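Local coordinates for protein glycoside Hydrolase (Bacteroides uniformis, PDB 5T99) that probably hydrolyses beta-galactosidic linkages as a family 2 glycoside hydrolase in a gut bacterium's agarose pathway, and binds the inhibitor galacto-isofagomine in its active-site pocket, at residues D100-I105 / K179-E184; G106-M111 / N171-V176. All coordinates share one frame; numbering follows the deposited sequence.

Contact 1: residues D100-I105 / K179-E184; sequences DKIVRI and KVYIPE. With EDO (1,2-ethanediol), chain M.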
ATOM      1  N   ASP A 100      16.287  12.829  33.556  1.00 33.66           N
ATOM      2  CA  ASP A 100      15.213  13.823  33.792  1.00 34.25           C
ATOM      3  C   ASP A 100      14.382  14.217  32.555  1.00 32.98           C
ATOM      4  O   ASP A 100      13.622  15.189  32.603  1.00 31.26           O
ATOM      5  CB  ASP A 100      15.760  15.081  34.509  1.00 35.21           C
ATOM      6  CG  ASP A 100      16.284  14.773  35.916  1.00 35.69           C
ATOM      7  OD1 ASP A 100      15.519  14.181  36.715  1.00 34.16           O
ATOM      8  OD2 ASP A 100      17.448  15.132  36.217  1.00 34.31           O
ATOM      9  N   LYS A 101      14.508  13.432  31.480  1.00 31.65           N
ATOM     10  CA  LYS A 101      13.745  13.606  30.254  1.00 31.17           C
ATOM     11  C   LYS A 101      12.517  12.724  30.289  1.00 28.98           C
ATOM     12  O   LYS A 101      12.475  11.734  31.020  1.00 27.59           O
ATOM     13  CB  LYS A 101      14.592  13.223  29.034  1.00 32.95           C
ATOM     14  CG  LYS A 101      15.451  14.320  28.415  1.00 35.61           C
ATOM     15  CD  LYS A 101      15.845  15.439  29.367  1.00 37.17           C
ATOM     16  CE  LYS A 101      16.910  16.331  28.761  1.00 38.96           C
ATOM     17  NZ  LYS A 101      17.060  17.551  29.600  1.00 41.47           N
ATOM     18  N   ILE A 102      11.522  13.088  29.483  1.00 27.94           N
ATOM     19  CA  ILE A 102      10.388  12.209  29.205  1.00 27.50           C
ATOM     20  C   ILE A 102      10.848  11.280  28.095  1.00 25.82           C
ATOM     21  O   ILE A 102      11.378  11.730  27.088  1.00 24.89           O
ATOM     22  CB  ILE A 102       9.131  12.971  28.746  1.00 28.02           C
ATOM     23  CG1 ILE A 102       8.747  14.086  29.741  1.00 28.69           C
ATOM     24  CG2 ILE A 102       7.970  12.007  28.533  1.00 28.33           C
ATOM     25  CD1 ILE A 102       8.403  13.625  31.140  1.00 28.78           C
ATOM     26  N   VAL A 103      10.661   9.983  28.297  1.00 25.94           N
ATOM     27  CA  VAL A 103      11.147   8.975  27.360  1.00 25.81           C
ATOM     28  C   VAL A 103       9.984   8.068  27.002  1.00 24.77           C
ATOM     29  O   VAL A 103       9.325   7.546  27.889  1.00 25.25           O
ATOM     30  CB  VAL A 103      12.298   8.155  27.967  1.00 26.51           C
ATOM     31  CG1 VAL A 103      12.834   7.140  26.950  1.00 26.95           C
ATOM     32  CG2 VAL A 103      13.411   9.091  28.437  1.00 26.91           C
ATOM     33  N   ARG A 104       9.721   7.924  25.703  1.00 24.27           N
ATOM     34  CA  ARG A 104       8.630   7.090  25.183  1.00 23.48           C
ATOM     35  C   ARG A 104       9.143   6.231  24.030  1.00 22.72           C
ATOM     36  O   ARG A 104      10.087   6.624  23.336  1.00 21.76           O
ATOM     37  CB  ARG A 104       7.483   7.962  24.683  1.00 23.64           C
ATOM     38  CG  ARG A 104       6.841   8.860  25.743  1.00 24.27           C
ATOM     39  CD  ARG A 104       5.959   9.926  25.096  1.00 24.92           C
ATOM     40  NE  ARG A 104       6.746  10.975  24.425  1.00 25.08           N
ATOM     41  CZ  ARG A 104       6.384  11.670  23.335  1.00 24.81           C
ATOM     42  NH1 ARG A 104       5.221  11.453  22.714  1.00 24.59           N
ATOM     43  NH2 ARG A 104       7.216  12.601  22.844  1.00 24.48           N
ATOM     44  N   ILE A 105       8.534   5.059  23.846  1.00 21.78           N
ATOM     45  CA  ILE A 105       8.824   4.209  22.706  1.00 21.87           C
ATOM     46  C   ILE A 105       7.545   4.075  21.889  1.00 22.00           C
ATOM     47  O   ILE A 105       6.515   3.626  22.401  1.00 21.63           O
ATOM     48  CB  ILE A 105       9.325   2.802  23.090  1.00 21.94           C
ATOM     49  CG1 ILE A 105      10.431   2.868  24.146  1.00 22.05           C
ATOM     50  CG2 ILE A 105       9.819   2.050  21.855  1.00 21.92           C
ATOM     51  CD1 ILE A 105      11.694   3.562  23.708  1.00 22.17           C
ATOM     52  N   LYS A 179      10.482  18.354  29.581  1.00 23.73           N
ATOM     53  CA  LYS A 179       9.183  18.225  30.246  1.00 23.84           C
ATOM     54  C   LYS A 179       8.065  19.168  29.728  1.00 23.49           C
ATOM     55  O   LYS A 179       6.900  19.040  30.157  1.00 22.90           O
ATOM     56  CB  LYS A 179       9.361  18.343  31.754  1.00 25.07           C
ATOM     57  CG  LYS A 179      10.108  17.152  32.330  1.00 26.66           C
ATOM     58  CD  LYS A 179      10.260  17.255  33.837  1.00 27.73           C
ATOM     59  CE  LYS A 179      11.147  16.143  34.377  1.00 28.60           C
ATOM     60  NZ  LYS A 179      10.936  15.928  35.835  1.00 29.05           N
ATOM     61  N   VAL A 180       8.409  20.093  28.825  1.00 21.67           N
ATOM     62  CA  VAL A 180       7.426  20.814  28.026  1.00 20.67           C
ATOM     63  C   VAL A 180       7.613  20.406  26.566  1.00 19.67           C
ATOM     64  O   VAL A 180       8.650  20.685  25.960  1.00 18.57           O
ATOM     65  CB  VAL A 180       7.562  22.341  28.180  1.00 21.08           C
ATOM     66  CG1 VAL A 180       6.406  23.054  27.489  1.00 20.89           C
ATOM     67  CG2 VAL A 180       7.609  22.730  29.656  1.00 21.53           C
ATOM     68  N   TYR A 181       6.605  19.754  26.000  1.00 19.25           N
ATOM     69  CA  TYR A 181       6.741  19.155  24.667  1.00 19.26           C
ATOM     70  C   TYR A 181       5.402  18.857  24.000  1.00 18.68           C
ATOM     71  O   TYR A 181       4.344  18.796  24.651  1.00 17.97           O
ATOM     72  CB  TYR A 181       7.529  17.834  24.751  1.00 19.61           C
ATOM     73  CG  TYR A 181       6.763  16.749  25.494  1.00 20.36           C
ATOM     74  CD1 TYR A 181       6.117  15.720  24.809  1.00 20.49           C
ATOM     75  CD2 TYR A 181       6.650  16.780  26.884  1.00 20.89           C
ATOM     76  CE1 TYR A 181       5.403  14.745  25.489  1.00 20.71           C
ATOM     77  CE2 TYR A 181       5.927  15.812  27.576  1.00 20.76           C
ATOM     78  CZ  TYR A 181       5.311  14.798  26.881  1.00 20.82           C
ATOM     79  OH  TYR A 181       4.602  13.850  27.584  1.00 20.65           O
ATOM     80  N   ILE A 182       5.497  18.614  22.695  1.00 18.25           N
ATOM     81  CA  ILE A 182       4.372  18.186  21.865  1.00 18.29           C
ATOM     82  C   ILE A 182       4.239  16.651  21.944  1.00 18.53           C
ATOM     83  O   ILE A 182       5.145  15.949  21.504  1.00 18.12           O
ATOM     84  CB  ILE A 182       4.587  18.659  20.404  1.00 17.63           C
ATOM     85  CG1 ILE A 182       4.576  20.193  20.348  1.00 17.39           C
ATOM     86  CG2 ILE A 182       3.532  18.088  19.470  1.00 17.26           C
ATOM     87  CD1 ILE A 182       5.257  20.762  19.123  1.00 17.57           C
ATOM     88  N   PRO A 183       3.113  16.128  22.496  1.00 19.19           N
ATOM     89  CA  PRO A 183       2.888  14.671  22.595  1.00 20.24           C
ATOM     90  C   PRO A 183       2.524  14.072  21.254  1.00 21.59           C
ATOM     91  O   PRO A 183       2.500  14.806  20.257  1.00 21.72           O
ATOM     92  CB  PRO A 183       1.726  14.560  23.575  1.00 19.98           C
ATOM     93  CG  PRO A 183       0.952  15.816  23.349  1.00 19.89           C
ATOM     94  CD  PRO A 183       1.947  16.882  22.988  1.00 19.36           C
ATOM     95  N   GLU A 184       2.255  12.764  21.200  1.00 23.44           N
ATOM     96  CA  GLU A 184       2.140  12.109  19.887  1.00 25.64           C
ATOM     97  C   GLU A 184       0.936  12.625  19.119  1.00 23.94           C
ATOM     98  O   GLU A 184      -0.083  12.959  19.709  1.00 22.82           O
ATOM     99  CB  GLU A 184       2.157  10.571  19.945  1.00 27.40           C
ATOM    100  CG  GLU A 184       1.041   9.906  20.729  1.00 29.99           C
ATOM    101  CD  GLU A 184       0.806   8.440  20.338  1.00 32.53           C
ATOM    102  OE1 GLU A 184       1.536   7.867  19.471  1.00 33.91           O
ATOM    103  OE2 GLU A 184      -0.126   7.856  20.918  1.00 33.77           O
TER
HETATM  104  C1  EDO M 911      15.189   9.247  33.633  1.00 29.82           C
HETATM  105  O1  EDO M 911      15.909  10.132  34.504  1.00 28.92           O
HETATM  106  C2  EDO M 911      13.686   9.513  33.638  1.00 30.28           C
HETATM  107  O2  EDO M 911      13.373  10.913  33.565  1.00 31.44           O
HETATM  108  O   HOH W   1       2.233  11.400  23.899  1.00 16.33           O
HETATM  109  O   HOH W   2       5.852  13.608  20.438  1.00 26.86           O

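Contact 2: residues G106-M111 / N171-V176; sequences GFDGAM and NVWLRV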
ATOM      1  N   GLY A 106       7.628   4.476  20.626  1.00 20.63           N
ATOM      2  CA  GLY A 106       6.501   4.430  19.726  1.00 20.65           C
ATOM      3  C   GLY A 106       6.644   3.214  18.836  1.00 20.54           C
ATOM      4  O   GLY A 106       7.697   3.012  18.221  1.00 19.95           O
ATOM      5  N   PHE A 107       5.586   2.405  18.784  1.00 19.87           N
ATOM      6  CA  PHE A 107       5.479   1.288  17.860  1.00 19.31           C
ATOM      7  C   PHE A 107       4.437   1.644  16.795  1.00 18.91           C
ATOM      8  O   PHE A 107       3.256   1.798  17.115  1.00 18.52           O
ATOM      9  CB  PHE A 107       5.043   0.015  18.618  1.00 19.46           C
ATOM     10  CG  PHE A 107       6.012  -0.437  19.684  1.00 18.99           C
ATOM     11  CD1 PHE A 107       6.956  -1.420  19.415  1.00 19.32           C
ATOM     12  CD2 PHE A 107       5.969   0.099  20.955  1.00 19.26           C
ATOM     13  CE1 PHE A 107       7.849  -1.846  20.396  1.00 19.13           C
ATOM     14  CE2 PHE A 107       6.854  -0.321  21.937  1.00 19.22           C
ATOM     15  CZ  PHE A 107       7.792  -1.302  21.658  1.00 18.98           C
ATOM     16  N   ASP A 108       4.867   1.780  15.542  1.00 18.37           N
ATOM     17  CA  ASP A 108       3.928   1.972  14.422  1.00 18.27           C
ATOM     18  C   ASP A 108       3.023   0.761  14.143  1.00 18.90           C
ATOM     19  O   ASP A 108       1.948   0.897  13.532  1.00 18.64           O
ATOM     20  CB  ASP A 108       4.685   2.310  13.133  1.00 17.98           C
ATOM     21  CG  ASP A 108       5.384   3.655  13.186  1.00 17.71           C
ATOM     22  OD1 ASP A 108       5.024   4.509  14.038  1.00 16.70           O
ATOM     23  OD2 ASP A 108       6.308   3.844  12.360  1.00 17.02           O
ATOM     24  N   GLY A 109       3.468  -0.427  14.543  1.00 19.05           N
ATOM     25  CA  GLY A 109       2.698  -1.629  14.285  1.00 19.31           C
ATOM     26  C   GLY A 109       3.376  -2.860  14.836  1.00 19.61           C
ATOM     27  O   GLY A 109       4.594  -3.038  14.682  1.00 19.64           O
ATOM     28  N   ALA A 110       2.579  -3.691  15.493  1.00 19.75           N
ATOM     29  CA  ALA A 110       3.020  -4.974  15.987  1.00 19.88           C
ATOM     30  C   ALA A 110       1.863  -5.964  15.850  1.00 20.09           C
ATOM     31  O   ALA A 110       0.811  -5.787  16.457  1.00 19.44           O
ATOM     32  CB  ALA A 110       3.467  -4.843  17.426  1.00 20.36           C
ATOM     33  N   MET A 111       2.084  -7.005  15.048  1.00 20.77           N
ATOM     34  CA  MET A 111       1.044  -7.926  14.603  1.00 21.36           C
ATOM     35  C   MET A 111       1.185  -9.281  15.302  1.00 21.47           C
ATOM     36  O   MET A 111       2.186  -9.970  15.087  1.00 22.22           O
ATOM     37  CB  MET A 111       1.177  -8.108  13.089  1.00 21.10           C
ATOM     38  CG  MET A 111       0.031  -8.851  12.426  1.00 21.32           C
ATOM     39  SD  MET A 111      -1.517  -7.925  12.418  1.00 21.83           S
ATOM     40  CE  MET A 111      -1.135  -6.663  11.188  1.00 21.68           C
ATOM     41  N   ASN A 171       8.055   0.206  11.938  1.00 19.42           N
ATOM     42  CA  ASN A 171       9.166   0.843  12.638  1.00 19.09           C
ATOM     43  C   ASN A 171       8.842   1.122  14.105  1.00 18.97           C
ATOM     44  O   ASN A 171       7.671   1.202  14.506  1.00 17.86           O
ATOM     45  CB  ASN A 171       9.577   2.145  11.949  1.00 19.31           C
ATOM     46  CG  ASN A 171      10.070   1.943  10.529  1.00 19.40           C
ATOM     47  OD1 ASN A 171       9.559   2.569   9.595  1.00 21.00           O
ATOM     48  ND2 ASN A 171      11.057   1.083  10.351  1.00 18.70           N
ATOM     49  N   VAL A 172       9.907   1.253  14.890  1.00 19.53           N
ATOM     50  CA  VAL A 172       9.831   1.557  16.311  1.00 20.08           C
ATOM     51  C   VAL A 172      10.651   2.819  16.538  1.00 20.49           C
ATOM     52  O   VAL A 172      11.700   2.988  15.916  1.00 20.80           O
ATOM     53  CB  VAL A 172      10.365   0.377  17.155  1.00 20.60           C
ATOM     54  CG1 VAL A 172      10.257   0.676  18.643  1.00 21.13           C
ATOM     55  CG2 VAL A 172       9.589  -0.897  16.829  1.00 20.86           C
ATOM     56  N   TRP A 173      10.180   3.697  17.420  1.00 20.72           N
ATOM     57  CA  TRP A 173      10.783   5.023  17.605  1.00 21.56           C
ATOM     58  C   TRP A 173      11.082   5.325  19.075  1.00 22.75           C
ATOM     59  O   TRP A 173      10.267   5.042  19.945  1.00 23.78           O
ATOM     60  CB  TRP A 173       9.865   6.105  17.028  1.00 20.89           C
ATOM     61  CG  TRP A 173       9.562   5.867  15.597  1.00 20.39           C
ATOM     62  CD1 TRP A 173       8.478   5.218  15.096  1.00 20.26           C
ATOM     63  CD2 TRP A 173      10.378   6.216  14.475  1.00 20.25           C
ATOM     64  NE1 TRP A 173       8.555   5.157  13.733  1.00 20.51           N
ATOM     65  CE2 TRP A 173       9.712   5.760  13.321  1.00 20.20           C
ATOM     66  CE3 TRP A 173      11.610   6.868  14.333  1.00 20.24           C
ATOM     67  CZ2 TRP A 173      10.225   5.945  12.033  1.00 20.14           C
ATOM     68  CZ3 TRP A 173      12.131   7.050  13.050  1.00 20.31           C
ATOM     69  CH2 TRP A 173      11.429   6.596  11.915  1.00 20.51           C
ATOM     70  N   LEU A 174      12.261   5.882  19.329  1.00 22.99           N
ATOM     71  CA  LEU A 174      12.623   6.411  20.634  1.00 23.91           C
ATOM     72  C   LEU A 174      12.399   7.920  20.623  1.00 23.25           C
ATOM     73  O   LEU A 174      12.879   8.606  19.728  1.00 22.77           O
ATOM     74  CB  LEU A 174      14.095   6.098  20.936  1.00 24.98           C
ATOM     75  CG  LEU A 174      14.730   6.751  22.170  1.00 25.79           C
ATOM     76  CD1 LEU A 174      14.166   6.141  23.441  1.00 25.29           C
ATOM     77  CD2 LEU A 174      16.250   6.617  22.098  1.00 26.28           C
ATOM     78  N   ARG A 175      11.685   8.426  21.625  1.00 24.29           N
ATOM     79  CA  ARG A 175      11.376   9.852  21.744  1.00 25.30           C
ATOM     80  C   ARG A 175      11.855  10.334  23.102  1.00 25.75           C
ATOM     81  O   ARG A 175      11.364   9.877  24.141  1.00 27.02           O
ATOM     82  CB  ARG A 175       9.872  10.092  21.573  1.00 25.86           C
ATOM     83  CG  ARG A 175       9.414   9.958  20.125  1.00 26.93           C
ATOM     84  CD  ARG A 175       7.951   9.562  19.981  1.00 27.62           C
ATOM     85  NE  ARG A 175       7.667   9.019  18.649  1.00 28.39           N
ATOM     86  CZ  ARG A 175       6.556   8.356  18.301  1.00 29.06           C
ATOM     87  NH1 ARG A 175       5.560   8.144  19.180  1.00 28.64           N
ATOM     88  NH2 ARG A 175       6.434   7.902  17.049  1.00 29.14           N
ATOM     89  N   VAL A 176      12.838  11.229  23.088  1.00 25.85           N
ATOM     90  CA  VAL A 176      13.402  11.789  24.294  1.00 26.13           C
ATOM     91  C   VAL A 176      13.038  13.263  24.270  1.00 26.89           C
ATOM     92  O   VAL A 176      13.490  13.997  23.391  1.00 26.48           O
ATOM     93  CB  VAL A 176      14.929  11.596  24.334  1.00 27.06           C
ATOM     94  CG1 VAL A 176      15.544  12.307  25.543  1.00 27.50           C
ATOM     95  CG2 VAL A 176      15.263  10.111  24.368  1.00 27.18           C
TER
HETATM   96  O   HOH W   3       6.515   2.169  10.271  1.00 21.73           O
HETATM   97  O   HOH W   4       4.994   5.370  16.904  1.00 22.70           O
HETATM   98  O   HOH W   5       6.272  -1.123  15.584  1.00 17.13           O

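Contact 1: residues D100-I105 / K179-E184
The phenol ring of Tyr-181 fits between Ile-102 and Arg-104, two residues on the same side of strand 102-107. Ile-102 crosses the Tyr-181 side chain at about a right angle, its CG1 4.0 Å from Tyr-181 CE2 and its CG2 against the hydroxyl end. On the other flank, Tyr-181 CE1 stands over the centre of the Arg-104 guanidinium, 3.9 Å from Arg-104 CZ, with the two planes inclined by 46°, so this is not a flat stack. A bend at chi3 (-73°) turns one face of the Arg-104 guanidinium to Tyr-181 CD1 and CE1, while two waters link it onward: one joins NH2 to Ile-182 O, and the other, weakly held by NH1, accepts from Glu-184 N. Salt bridges to Asp-177 and Glu-134 fix the same group, and an alanine here would probably leave Asp-177 without this cationic mate, take one of two arginines from Glu-134 and strip the cover from Tyr-181 CD1 and CE1. The far end is looser. There the extended Lys-179 chain runs past the Asp-100 carbonyl, CE 3.2 Å from O, and its NZ stays 5.0 Å from Asp-100 OD1; an ethanediol, probably from the crystallisation liquor, bridges Asp-100 N and Lys-101 O. No direct hydrogen bond joins the segments: strand 102-107 pairs instead with strands 172-177 and 133-136, while Val-180 and Ile-182 turn away onto strand 268-276 of the following beta domain.

Contact 2: residues G106-M111 / N171-V176
The ring of Phe-107 is overlapped by Val-172, which projects from the neighbouring strand to the same face of the sheet and covers one ring face: CG1 sits 4.2 Å from the ring centroid in a CH-pi contact, offset toward the rim, while Val-172 CG2 touches Phe-107 CD1 at 3.7 Å. The Phe-107 ring also stacks with Phe-133 and meets Leu-149 and Val-151 of strand 146-153, in the facing sheet. Phe-107 and Val-172 form a non-hydrogen-bonded antiparallel pair; next to it, Gly-106 and Trp-173 form a hydrogen-bonded one, with Gly-106 N to Trp-173 O at 2.8 Å and Trp-173 N to Gly-106 O at 2.7 Å. These strands belong to the beta-sandwich of the family 2 sugar-binding domain. Beyond the last pair, Asp-108 N donates a hydrogen bond to Asn-171 O at 3.0 Å. With its CG beside the backbone N (chi1 -66°), Asp-108 places OD2 to accept a hydrogen bond from Trp-173 NE1, 2.9 Å away; the N-H lies in the indole plane but meets the oxygen from above the carboxylate plane. A water donates to Asp-108 OD1 and accepts from Arg-175 NH2. Gly-106 CA packs over one face of that guanidinium, where a side chain would clash with NH1, itself salt-bridged to Glu-134.

Strand 102-107 serves both contacts, whose centres lie 14 Å apart: its beginning faces 179-184 in contact 1, and its end pairs with 171-176 in contact 2. Along the chain, 106-111 directly follows 100-105 and 171-176 comes just before 179-184, so contact 2 is nested inside the loop closed by contact 1. The two meet where Arg-104 O accepts a probable hydrogen bond from Arg-175 N, and where Ile-105 CG2 packs on Val-172 CG1. Contact 2 lies within one antiparallel sheet of the sugar-binding domain, in which strands 102-107 and 172-177 are neighbours, whereas contact 1 joins that sheet to the start of the next beta domain. Glu-134, salt-bridged to both Arg-104 and Arg-175, ties the two contacts together.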